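Local coordinates for protein glucuronan lyase A (Trichoderma reesei, PDB 2ZZJ) that probably cleaves beta-1,4-glucuronan internally as a lyase, and is a beta-jelly-roll protein that binds calcium, at residues 226-229 with 230-234. Residues are numbered along the deposited sequence; the frame is centred on the assembly and turned at random.
Sequences VGTT and FADVD
Thr229 and Asp232 grip each other at the start of the short, weakly bonded helix 230-233. The hydroxyl OG1 of Thr229 accepts from the backbone N of Asp232 at 3.1 Å; chi1 of 72° sets OG1 between its own backbone N and carbonyl carbon, where it can reach forward over the first turn. The same N also makes a weak bond to Thr229 O. In return Asp232, whose CG lies next to its backbone N (chi1 -79°), sends its carboxylate back over the preceding loop. Asp232 OD2 accepts from Thr228 N at 3.3 Å, on its anti side and 16° out of the carboxylate plane, and weakly from Thr229 N at 3.2 Å. The N-terminal amine of Thr1 also bonds to OD2 and to Thr228 OG1, so a probably positive group would help balance the carboxylate.

Van der Waals packing lies one residue further on. The CG1 methyl of Val233 rests on the backbone at the strand end, 3.4 Å from Gly227 N and 3.8 Å from Val226 C. Val233 and Phe230 both continue onto Phe69 of strand 66-76 and Val155 of strand 152-160, and the Phe230 ring meets Trp171 edge-to-face.

Within the helical turn, Phe230 O receives both Val233 N and Asp234 N. Thr229 is the N-cap and pairs with Asp232 in a capping box whose return bond is weak, at the junction where strand 216-227 of the jelly roll passes into the chain's last helix.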
ATOM      1  N   VAL A 226       4.691   9.449  -7.735  1.00 10.95           N
ATOM      2  CA  VAL A 226       4.358   8.580  -8.860  1.00 12.90           C
ATOM      3  C   VAL A 226       4.997   9.238 -10.073  1.00 12.79           C
ATOM      4  O   VAL A 226       4.940  10.467 -10.214  1.00 13.43           O
ATOM      5  CB  VAL A 226       2.810   8.427  -9.092  1.00 12.85           C
ATOM      6  CG1 VAL A 226       2.557   7.409 -10.229  1.00 14.30           C
ATOM      7  CG2 VAL A 226       2.092   8.001  -7.785  1.00 12.08           C
ATOM      8  N   GLY A 227       5.638   8.445 -10.919  1.00 13.53           N
ATOM      9  CA  GLY A 227       6.335   9.000 -12.074  1.00 14.25           C
ATOM     10  C   GLY A 227       6.752   7.943 -13.057  1.00 14.45           C
ATOM     11  O   GLY A 227       6.319   6.784 -12.969  1.00 14.08           O
ATOM     12  N   THR A 228       7.615   8.338 -13.990  1.00 14.63           N
ATOM     13  CA  THR A 228       7.953   7.467 -15.116  1.00 16.11           C
ATOM     14  C   THR A 228       9.372   6.936 -15.076  1.00 16.47           C
ATOM     15  O   THR A 228       9.739   6.118 -15.906  1.00 17.29           O
ATOM     16  CB  THR A 228       7.691   8.158 -16.480  1.00 16.63           C
ATOM     17  OG1 THR A 228       8.512   9.304 -16.592  1.00 16.98           O
ATOM     18  CG2 THR A 228       6.229   8.614 -16.571  1.00 18.43           C
ATOM     19  N   THR A 229      10.159   7.381 -14.096  1.00 15.97           N
ATOM     20  CA  THR A 229      11.528   6.859 -13.901  1.00 16.18           C
ATOM     21  C   THR A 229      11.746   6.521 -12.426  1.00 16.20           C
ATOM     22  O   THR A 229      10.987   6.987 -11.567  1.00 15.55           O
ATOM     23  CB  THR A 229      12.601   7.866 -14.382  1.00 16.18           C
ATOM     24  OG1 THR A 229      12.687   8.997 -13.490  1.00 14.86           O
ATOM     25  CG2 THR A 229      12.255   8.374 -15.801  1.00 17.05           C
ATOM     26  N   PHE A 230      12.785   5.736 -12.139  1.00 15.49           N
ATOM     27  CA  PHE A 230      13.181   5.468 -10.754  1.00 14.47           C
ATOM     28  C   PHE A 230      13.532   6.767 -10.015  1.00 14.22           C
ATOM     29  O   PHE A 230      13.063   7.007  -8.874  1.00 12.36           O
ATOM     30  CB  PHE A 230      14.398   4.499 -10.772  1.00 14.85           C
ATOM     31  CG  PHE A 230      14.848   4.048  -9.404  1.00 14.79           C
ATOM     32  CD1 PHE A 230      14.423   2.835  -8.866  1.00 17.24           C
ATOM     33  CD2 PHE A 230      15.738   4.833  -8.658  1.00 16.66           C
ATOM     34  CE1 PHE A 230      14.844   2.433  -7.567  1.00 13.91           C
ATOM     35  CE2 PHE A 230      16.189   4.428  -7.385  1.00 15.48           C
ATOM     36  CZ  PHE A 230      15.717   3.220  -6.827  1.00 14.36           C
ATOM     37  N   ALA A 231      14.383   7.608 -10.630  1.00 13.12           N
ATOM     38  CA  ALA A 231      14.803   8.849  -9.959  1.00 14.23           C
ATOM     39  C   ALA A 231      13.604   9.763  -9.640  1.00 14.33           C
ATOM     40  O   ALA A 231      13.662  10.528  -8.675  1.00 14.33           O
ATOM     41  CB  ALA A 231      15.842   9.626 -10.794  1.00 14.48           C
ATOM     42  N   ASP A 232      12.556   9.718 -10.467  1.00 13.40           N
ATOM     43  CA  ASP A 232      11.365  10.537 -10.181  1.00 14.59           C
ATOM     44  C   ASP A 232      10.772  10.217  -8.807  1.00 13.85           C
ATOM     45  O   ASP A 232      10.288  11.111  -8.107  1.00 14.31           O
ATOM     46  CB  ASP A 232      10.262  10.297 -11.202  1.00 14.69           C
ATOM     47  CG  ASP A 232      10.481  11.024 -12.475  1.00 18.62           C
ATOM     48  OD1 ASP A 232      11.077  12.113 -12.453  1.00 20.99           O
ATOM     49  OD2 ASP A 232       9.980  10.532 -13.488  1.00 23.98           O
ATOM     50  N   VAL A 233      10.820   8.944  -8.422  1.00 14.31           N
ATOM     51  CA  VAL A 233      10.101   8.496  -7.209  1.00 12.39           C
ATOM     52  C   VAL A 233      10.956   8.032  -6.048  1.00 12.99           C
ATOM     53  O   VAL A 233      10.441   7.780  -4.972  1.00 11.13           O
ATOM     54  CB  VAL A 233       9.045   7.403  -7.521  1.00 12.85           C
ATOM     55  CG1 VAL A 233       8.197   7.815  -8.701  1.00 12.82           C
ATOM     56  CG2 VAL A 233       9.689   6.013  -7.767  1.00 11.62           C
ATOM     57  N   ASP A 234      12.257   7.855  -6.283  1.00 12.62           N
ATOM     58  CA  ASP A 234      13.160   7.352  -5.241  1.00 13.54           C
ATOM     59  C   ASP A 234      13.259   8.340  -4.075  1.00 13.43           C
ATOM     60  O   ASP A 234      13.760   9.463  -4.231  1.00 14.75           O
ATOM     61  CB  ASP A 234      14.558   7.103  -5.867  1.00 14.07           C
ATOM     62  CG  ASP A 234      15.595   6.686  -4.842  1.00 15.71           C
ATOM     63  OD1 ASP A 234      15.219   6.325  -3.705  1.00 16.17           O
ATOM     64  OD2 ASP A 234      16.793   6.714  -5.200  1.00 16.51           O
TER